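Local coordinates for protein glucose-6-phosphate isomerase (Plasmodium falciparum, PDB 3QKI) that probably interconverts alpha-D-glucose 6-phosphate and beta-D-fructose 6-phosphate, the isomerase step of glycolysis and gluconeogenesis, at residues Lys42-Tyr47 with Ala478-Lys483; Arg233-Leu238 with Lys265-Leu270. One frame throughout, in Å; residues are numbered along the deposited sequence. Where two conformers were deposited one is given.

Contact 1 (Lys42-Tyr47 with Ala478-Lys483); sequences KDLKDY and ALAIGK
Leu44 and Lys45, in the first turn of the short helix 44-47, meet Ala480 and Ile481 at the C-terminal end of helix 464-481. The backbones come close in this register: the CA atoms of Lys45 and Ile481 lie 4.9 Å apart. Asp43 holds the N-cap position of the short helix without a side-chain capping bond; its OD1 instead accepts a hydrogen bond from Asn510 ND2. On the other side, Gly482 ends the long helix with a positive phi (63°), the region glycine favours.

No direct hydrogen bond crosses between the segments. One apolar contact is made by Leu44, whose CD1 reaches the methyl CB of Ala480 at 3.9 Å, while its own CB sits beside Ala480 O. Next to this pair, Lys45 CB lies against Ile481 CG2, also at 3.9 Å. From there, with CG between the backbone N and the carbonyl carbon (chi1 63°), the extended chain carries the ammonium past the isoleucine side chain to the Ile481 carbonyl, which it meets through water 2.

Two waters complete the contact. Water 1 accepts from Lys45 N (3.0 Å) and donates to Ala480 O (2.9 Å), linking an N-terminal amide of one helix to a carbonyl near the C-terminus of the other. Water 2 accepts from Lys45 NZ and donates to Ile481 O, each at 2.7 Å. Around them, Ile481 also packs on Leu560 of the second subunit. Ala480 has a backbone hydrogen bond to Asn510, whose OD1 also bonds Leu44 N, and this one loop residue ties both segments together. The polar chemistry thus joins a helix start to a helix end through solvent, and the lysine charge near the terminal carbonyls probably offsets the negative end of the long helix's dipole.

Contact 2 (Arg233-Leu238 with Lys265-Leu270); sequences RAIQNL and KKWLSL
Trp267 extends its indole toward Ile235 because its CG stands anti to the backbone N (chi1 171°), while Ile235 places CG2 anti to its carbonyl carbon, which turns that methyl onto the ring face. The result is a CH-pi contact: Ile235 CG2 lies 3.6 Å from the centroid of the five-membered ring of Trp267, and the 13° offset from the ring normal puts it squarely over the face. The closest ring atoms confirm this, since CG2 is 3.6 Å from Trp267 CD2. Ile235 CD1 extends the contact along the pyrrole side at 4.0 Å from Trp267 CD1.

Leu238 meets the benzo ring at its edge: its O lies in plane, 3.6 Å from Trp267 CZ2, and its CB stands above the plane on the Ile235 side, 4.0 Å from CZ2. The type II turn from Ile235 to Leu238, closed by Leu238 N to Ile235 O, brings the two residues to the same indole. Within that turn, water 3 donates to both carbonyls, Ile235 O and Leu238 O, the latter at 2.7 Å; its link to Trp267 NE1, at 3.5 Å, is weak, so the indole N-H is only loosely tied to the turn.

The indole therefore ties helix 255-268 to the end of helix 228-235, two helices that flank the parallel sheet of the sugar-isomerase (SIS) domain. Leu238 and Trp267 both rest on Ile170 of strand 168-172, Leu238 also touches Arg221 of strand 219-223, and Ile235 packs on Phe208 of the second subunit.

Overall arrangement
The two contacts lie on opposite sides of the chain's centre, with centres about 55 Å apart and nearest atoms about 31 Å apart, and contact 2 is nested within the loop that contact 1 closes. They share no helix. Contact 1 is partly buried and joins residues near the N-terminus to the end of helix 464-481, more than 400 residues on, beside the loop at Asn510; contact 2 is buried and local, on the five-stranded parallel sheet. Their chemistry follows: solvent bridges and a lysine charge at helix ends in the first, aromatic packing with a single water serving a turn in the second. Both touch the second subunit, and both lie away from the fructose 6-phosphate site.

Contact 1 (Lys42-Tyr47 with Ala478-Lys483)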
ATOM      1  N   LYS A  42     -30.311  13.423  -4.185  1.00 22.21           N
ATOM      2  CA  LYS A  42     -30.607  13.263  -2.762  1.00 20.68           C
ATOM      3  C   LYS A  42     -29.365  13.321  -1.898  1.00 25.64           C
ATOM      4  O   LYS A  42     -28.295  12.842  -2.298  1.00 26.43           O
ATOM      5  CB  LYS A  42     -31.414  11.984  -2.525  1.00 23.30           C
ATOM      6  CG  LYS A  42     -32.784  12.009  -3.235  1.00 35.34           C
ATOM      7  CD  LYS A  42     -33.723  10.859  -2.866  1.00 51.35           C
ATOM      8  CE  LYS A  42     -34.306  10.930  -1.463  1.00 68.98           C
ATOM      9  NZ  LYS A  42     -35.076  12.180  -1.208  1.00 82.48           N
ATOM     10  N   ASP A  43     -29.496  13.939  -0.708  1.00 20.61           N
ATOM     11  CA  ASP A  43     -28.367  14.101   0.199  1.00 19.16           C
ATOM     12  C   ASP A  43     -28.332  13.066   1.293  1.00 22.15           C
ATOM     13  O   ASP A  43     -29.368  12.813   1.933  1.00 20.64           O
ATOM     14  CB  ASP A  43     -28.335  15.519   0.810  1.00 20.31           C
ATOM     15  CG  ASP A  43     -28.085  16.633  -0.187  1.00 33.46           C
ATOM     16  OD1 ASP A  43     -27.364  16.389  -1.196  1.00 34.09           O
ATOM     17  OD2 ASP A  43     -28.585  17.761   0.045  1.00 43.48           O
ATOM     18  N   LEU A  44     -27.116  12.508   1.555  1.00 16.62           N
ATOM     19  CA  LEU A  44     -26.912  11.547   2.637  1.00 16.40           C
ATOM     20  C   LEU A  44     -27.295  12.139   3.978  1.00 21.93           C
ATOM     21  O   LEU A  44     -27.882  11.424   4.795  1.00 23.22           O
ATOM     22  CB  LEU A  44     -25.459  11.021   2.677  1.00 16.04           C
ATOM     23  CG  LEU A  44     -25.046  10.040   1.575  1.00 18.68           C
ATOM     24  CD1 LEU A  44     -23.590   9.626   1.724  1.00 17.94           C
ATOM     25  CD2 LEU A  44     -25.947   8.805   1.572  1.00 17.44           C
ATOM     26  N   LYS A  45     -27.010  13.456   4.203  1.00 18.99           N
ATOM     27  CA  LYS A  45     -27.384  14.130   5.457  1.00 18.93           C
ATOM     28  C   LYS A  45     -28.879  14.006   5.772  1.00 22.37           C
ATOM     29  O   LYS A  45     -29.245  13.826   6.931  1.00 22.47           O
ATOM     30  CB  LYS A  45     -26.898  15.596   5.524  1.00 21.14           C
ATOM     31  CG  LYS A  45     -27.483  16.547   4.486  1.00 24.41           C
ATOM     32  CD  LYS A  45     -26.813  17.919   4.573  1.00 25.94           C
ATOM     33  CE  LYS A  45     -26.912  18.648   3.262  1.00 33.59           C
ATOM     34  NZ  LYS A  45     -26.043  19.841   3.250  1.00 39.27           N
ATOM     35  N   ASP A  46     -29.733  14.050   4.738  1.00 18.40           N
ATOM     36  CA  ASP A  46     -31.179  13.904   4.917  1.00 17.63           C
ATOM     37  C   ASP A  46     -31.542  12.477   5.224  1.00 21.13           C
ATOM     38  O   ASP A  46     -32.257  12.245   6.196  1.00 20.68           O
ATOM     39  CB  ASP A  46     -31.959  14.479   3.734  1.00 18.30           C
ATOM     40  CG  ASP A  46     -31.804  15.977   3.639  1.00 22.92           C
ATOM     41  OD1 ASP A  46     -32.012  16.675   4.681  1.00 22.74           O
ATOM     42  OD2 ASP A  46     -31.451  16.461   2.556  1.00 29.81           O
ATOM     43  N   TYR A  47     -30.941  11.506   4.493  1.00 16.35           N
ATOM     44  CA  TYR A  47     -31.158  10.076   4.735  1.00 15.16           C
ATOM     45  C   TYR A  47     -30.770   9.685   6.167  1.00 17.24           C
ATOM     46  O   TYR A  47     -31.479   8.901   6.801  1.00 16.16           O
ATOM     47  CB  TYR A  47     -30.346   9.226   3.736  1.00 15.32           C
ATOM     48  CG  TYR A  47     -30.998   8.969   2.392  1.00 15.79           C
ATOM     49  CD1 TYR A  47     -32.350   8.656   2.298  1.00 18.63           C
ATOM     50  CD2 TYR A  47     -30.236   8.901   1.231  1.00 15.76           C
ATOM     51  CE1 TYR A  47     -32.941   8.362   1.069  1.00 21.24           C
ATOM     52  CE2 TYR A  47     -30.809   8.590   0.005  1.00 15.73           C
ATOM     53  CZ  TYR A  47     -32.167   8.339  -0.079  1.00 21.97           C
ATOM     54  OH  TYR A  47     -32.746   8.064  -1.296  1.00 22.63           O
ATOM     55  N   ALA A 478     -18.289  12.977   8.260  1.00 10.88           N
ATOM     56  CA  ALA A 478     -17.758  14.118   7.503  1.00 10.21           C
ATOM     57  C   ALA A 478     -17.897  13.855   5.975  1.00 14.19           C
ATOM     58  O   ALA A 478     -18.293  14.749   5.220  1.00 13.64           O
ATOM     59  CB  ALA A 478     -16.291  14.382   7.874  1.00 10.60           C
ATOM     60  N   LEU A 479     -17.599  12.630   5.539  1.00 12.18           N
ATOM     61  CA  LEU A 479     -17.714  12.247   4.130  1.00 11.25           C
ATOM     62  C   LEU A 479     -19.168  12.315   3.666  1.00 14.61           C
ATOM     63  O   LEU A 479     -19.442  12.857   2.602  1.00 13.30           O
ATOM     64  CB  LEU A 479     -17.112  10.853   3.884  1.00 10.96           C
ATOM     65  CG  LEU A 479     -15.557  10.801   3.859  1.00 14.09           C
ATOM     66  CD1 LEU A 479     -15.061   9.354   3.876  1.00 14.47           C
ATOM     67  CD2 LEU A 479     -14.997  11.550   2.661  1.00 15.63           C
ATOM     68  N   ALA A 480     -20.093  11.820   4.493  1.00 11.76           N
ATOM     69  CA  ALA A 480     -21.521  11.800   4.172  1.00 11.76           C
ATOM     70  C   ALA A 480     -22.137  13.207   4.147  1.00 17.13           C
ATOM     71  O   ALA A 480     -22.733  13.573   3.142  1.00 17.10           O
ATOM     72  CB  ALA A 480     -22.269  10.899   5.151  1.00 11.64           C
ATOM     73  N   ILE A 481     -21.949  13.999   5.220  1.00 15.26           N
ATOM     74  CA  ILE A 481     -22.581  15.317   5.415  1.00 15.72           C
ATOM     75  C   ILE A 481     -21.911  16.537   4.789  1.00 17.95           C
ATOM     76  O   ILE A 481     -22.596  17.478   4.394  1.00 17.88           O
ATOM     77  CB  ILE A 481     -23.017  15.530   6.913  1.00 20.04           C
ATOM     78  CG1 ILE A 481     -21.819  15.925   7.807  1.00 22.15           C
ATOM     79  CG2 ILE A 481     -23.767  14.280   7.468  1.00 19.29           C
ATOM     80  CD1 ILE A 481     -22.161  16.526   9.182  1.00 33.05           C
ATOM     81  N   GLY A 482     -20.583  16.541   4.732  1.00 11.80           N
ATOM     82  CA  GLY A 482     -19.854  17.671   4.188  1.00 11.30           C
ATOM     83  C   GLY A 482     -20.077  18.943   4.996  1.00 17.21           C
ATOM     84  O   GLY A 482     -20.428  18.888   6.179  1.00 18.67           O
ATOM     85  N   LYS A 483     -19.843  20.086   4.375  1.00 13.30           N
ATOM     86  CA  LYS A 483     -19.985  21.397   4.989  1.00 12.69           C
ATOM     87  C   LYS A 483     -20.240  22.395   3.859  1.00 17.29           C
ATOM     88  O   LYS A 483     -19.365  22.633   3.030  1.00 16.40           O
ATOM     89  CB  LYS A 483     -18.722  21.750   5.774  1.00 15.04           C
ATOM     90  CG  LYS A 483     -18.790  23.138   6.413  1.00 24.15           C
ATOM     91  CD  LYS A 483     -17.555  23.437   7.221  1.00 29.20           C
ATOM     92  CE  LYS A 483     -17.879  23.412   8.681  1.00 49.36           C
ATOM     93  NZ  LYS A 483     -18.627  24.624   9.102  1.00 63.35           N
TER
HETATM   94  O   HOH W   1     -25.155  14.869   2.360  1.00 17.85           O
HETATM   95  O   HOH W   2     -23.612  19.046   2.429  1.00 19.20           O

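Contact 2 (Arg233-Leu238 with Lys265-Leu270)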
ATOM      1  N   ARG A 233      16.695  -9.060   3.145  1.00 12.93           N
ATOM      2  CA  ARG A 233      15.731  -8.768   4.211  1.00 14.40           C
ATOM      3  C   ARG A 233      15.312 -10.048   4.928  1.00 15.45           C
ATOM      4  O   ARG A 233      15.240 -10.075   6.157  1.00 15.22           O
ATOM      5  CB  ARG A 233      14.487  -8.058   3.643  1.00 15.44           C
ATOM      6  CG  ARG A 233      14.798  -6.624   3.239  1.00 16.17           C
ATOM      7  CD  ARG A 233      13.693  -5.954   2.476  1.00 11.21           C
ATOM      8  NE  ARG A 233      14.064  -4.550   2.255  1.00 16.72           N
ATOM      9  CZ  ARG A 233      13.696  -3.558   3.041  1.00 14.96           C
ATOM     10  NH1 ARG A 233      12.823  -3.766   4.014  1.00 14.56           N
ATOM     11  NH2 ARG A 233      14.171  -2.335   2.841  1.00 19.88           N
ATOM     12  N   ALA A 234      15.086 -11.123   4.168  1.00 14.56           N
ATOM     13  CA  ALA A 234      14.675 -12.398   4.774  1.00 15.20           C
ATOM     14  C   ALA A 234      15.743 -12.975   5.745  1.00 18.22           C
ATOM     15  O   ALA A 234      15.390 -13.392   6.833  1.00 17.95           O
ATOM     16  CB  ALA A 234      14.335 -13.413   3.685  1.00 15.89           C
ATOM     17  N   ILE A 235      17.034 -12.954   5.364  1.00 15.31           N
ATOM     18  CA  ILE A 235      18.130 -13.566   6.159  1.00 15.87           C
ATOM     19  C   ILE A 235      18.782 -12.709   7.241  1.00 23.62           C
ATOM     20  O   ILE A 235      19.514 -13.248   8.071  1.00 24.54           O
ATOM     21  CB  ILE A 235      19.196 -14.156   5.239  1.00 18.56           C
ATOM     22  CG1 ILE A 235      19.910 -13.041   4.406  1.00 18.86           C
ATOM     23  CG2 ILE A 235      18.576 -15.242   4.383  1.00 17.02           C
ATOM     24  CD1 ILE A 235      21.233 -13.301   4.035  1.00 22.18           C
ATOM     25  N   GLN A 236      18.527 -11.384   7.210  1.00 19.92           N
ATOM     26  CA  GLN A 236      18.975 -10.357   8.163  0.50 19.27           C
ATOM     27  C   GLN A 236      19.016 -10.864   9.623  1.00 21.84           C
ATOM     28  O   GLN A 236      17.929 -11.110  10.156  1.00 21.25           O
ATOM     29  CB  GLN A 236      17.948  -9.199   8.074  0.50 20.21           C
ATOM     30  CG  GLN A 236      18.080  -8.101   9.129  0.50 26.31           C
ATOM     31  CD  GLN A 236      18.822  -6.936   8.567  0.50 36.77           C
ATOM     32  OE1 GLN A 236      19.927  -7.076   8.046  0.50 36.02           O
ATOM     33  NE2 GLN A 236      18.188  -5.773   8.581  0.50 22.14           N
ATOM     34  N   ASN A 237      20.198 -10.964  10.269  1.00 20.76           N
ATOM     35  CA  ASN A 237      20.356 -11.365  11.685  1.00 21.71           C
ATOM     36  C   ASN A 237      19.789 -12.749  12.048  1.00 24.16           C
ATOM     37  O   ASN A 237      19.499 -13.012  13.219  1.00 23.38           O
ATOM     38  CB  ASN A 237      19.804 -10.295  12.647  1.00 23.71           C
ATOM     39  CG  ASN A 237      20.548  -8.999  12.599  1.00 39.09           C
ATOM     40  OD1 ASN A 237      19.973  -7.967  12.257  1.00 31.73           O
ATOM     41  ND2 ASN A 237      21.833  -9.032  12.963  1.00 34.34           N
ATOM     42  N   LEU A 238      19.628 -13.623  11.049  1.00 20.63           N
ATOM     43  CA  LEU A 238      19.075 -14.954  11.312  1.00 18.97           C
ATOM     44  C   LEU A 238      20.200 -15.955  11.317  1.00 22.03           C
ATOM     45  O   LEU A 238      21.111 -15.855  10.490  1.00 20.15           O
ATOM     46  CB  LEU A 238      17.999 -15.366  10.262  1.00 18.14           C
ATOM     47  CG  LEU A 238      16.647 -14.619  10.251  1.00 22.19           C
ATOM     48  CD1 LEU A 238      15.579 -15.418   9.533  1.00 23.10           C
ATOM     49  CD2 LEU A 238      16.146 -14.303  11.636  1.00 21.31           C
ATOM     50  N   LYS A 265      18.294 -22.222   0.153  1.00 14.74           N
ATOM     51  CA  LYS A 265      18.909 -23.530   0.384  1.00 13.91           C
ATOM     52  C   LYS A 265      20.451 -23.352   0.391  1.00 18.88           C
ATOM     53  O   LYS A 265      21.112 -23.949   1.231  1.00 17.80           O
ATOM     54  CB  LYS A 265      18.483 -24.542  -0.683  1.00 14.90           C
ATOM     55  CG  LYS A 265      19.004 -25.954  -0.430  1.00 23.12           C
ATOM     56  CD  LYS A 265      18.602 -26.853  -1.586  1.00 20.40           C
ATOM     57  CE  LYS A 265      18.909 -28.290  -1.310  1.00 44.10           C
ATOM     58  NZ  LYS A 265      18.762 -29.103  -2.549  1.00 51.27           N
ATOM     59  N   LYS A 266      21.000 -22.497  -0.512  1.00 16.34           N
ATOM     60  CA  LYS A 266      22.424 -22.167  -0.546  1.00 16.82           C
ATOM     61  C   LYS A 266      22.818 -21.475   0.775  1.00 22.56           C
ATOM     62  O   LYS A 266      23.841 -21.832   1.348  1.00 23.30           O
ATOM     63  CB  LYS A 266      22.762 -21.248  -1.737  1.00 20.18           C
ATOM     64  CG  LYS A 266      22.758 -21.954  -3.087  1.00 32.04           C
ATOM     65  CD  LYS A 266      24.108 -22.500  -3.457  1.00 39.30           C
ATOM     66  CE  LYS A 266      24.022 -23.463  -4.626  1.00 34.93           C
ATOM     67  NZ  LYS A 266      23.808 -22.764  -5.922  1.00 44.05           N
ATOM     68  N   TRP A 267      21.985 -20.530   1.277  1.00 18.39           N
ATOM     69  CA  TRP A 267      22.224 -19.836   2.550  1.00 17.26           C
ATOM     70  C   TRP A 267      22.206 -20.850   3.719  1.00 21.00           C
ATOM     71  O   TRP A 267      23.112 -20.814   4.562  1.00 19.87           O
ATOM     72  CB  TRP A 267      21.193 -18.716   2.766  1.00 14.19           C
ATOM     73  CG  TRP A 267      21.220 -18.085   4.134  1.00 14.60           C
ATOM     74  CD1 TRP A 267      22.131 -17.176   4.606  1.00 17.11           C
ATOM     75  CD2 TRP A 267      20.295 -18.318   5.203  1.00 14.66           C
ATOM     76  NE1 TRP A 267      21.838 -16.841   5.904  1.00 16.72           N
ATOM     77  CE2 TRP A 267      20.697 -17.504   6.290  1.00 18.17           C
ATOM     78  CE3 TRP A 267      19.178 -19.163   5.361  1.00 16.21           C
ATOM     79  CZ2 TRP A 267      19.981 -17.450   7.489  1.00 17.22           C
ATOM     80  CZ3 TRP A 267      18.467 -19.113   6.558  1.00 17.82           C
ATOM     81  CH2 TRP A 267      18.876 -18.272   7.609  1.00 18.09           C
ATOM     82  N   LEU A 268      21.192 -21.760   3.754  1.00 16.61           N
ATOM     83  CA  LEU A 268      21.136 -22.801   4.798  1.00 16.44           C
ATOM     84  C   LEU A 268      22.419 -23.667   4.762  1.00 21.38           C
ATOM     85  O   LEU A 268      22.974 -23.973   5.819  1.00 21.79           O
ATOM     86  CB  LEU A 268      19.918 -23.746   4.633  1.00 16.17           C
ATOM     87  CG  LEU A 268      18.525 -23.253   5.028  1.00 19.89           C
ATOM     88  CD1 LEU A 268      17.493 -24.362   4.740  1.00 18.56           C
ATOM     89  CD2 LEU A 268      18.455 -22.845   6.513  1.00 20.15           C
ATOM     90  N   SER A 269      22.884 -24.034   3.548  1.00 17.36           N
ATOM     91  CA  SER A 269      24.047 -24.902   3.312  1.00 16.73           C
ATOM     92  C   SER A 269      25.403 -24.285   3.650  1.00 20.59           C
ATOM     93  O   SER A 269      26.412 -24.978   3.613  1.00 19.48           O
ATOM     94  CB  SER A 269      24.046 -25.446   1.888  1.00 19.19           C
ATOM     95  OG  SER A 269      22.869 -26.209   1.686  1.00 29.48           O
ATOM     96  N   LEU A 270      25.434 -23.003   3.989  1.00 17.75           N
ATOM     97  CA  LEU A 270      26.657 -22.350   4.441  1.00 16.45           C
ATOM     98  C   LEU A 270      27.022 -22.930   5.822  1.00 20.26           C
ATOM     99  O   LEU A 270      28.200 -22.998   6.163  1.00 22.64           O
ATOM    100  CB  LEU A 270      26.468 -20.819   4.539  1.00 16.02           C
ATOM    101  CG  LEU A 270      26.241 -20.080   3.209  1.00 21.43           C
ATOM    102  CD1 LEU A 270      25.881 -18.649   3.450  1.00 21.64           C
ATOM    103  CD2 LEU A 270      27.459 -20.135   2.299  1.00 25.09           C
TER
HETATM  104  O   HOH W   3      22.201 -14.479   8.407  1.00 32.01           O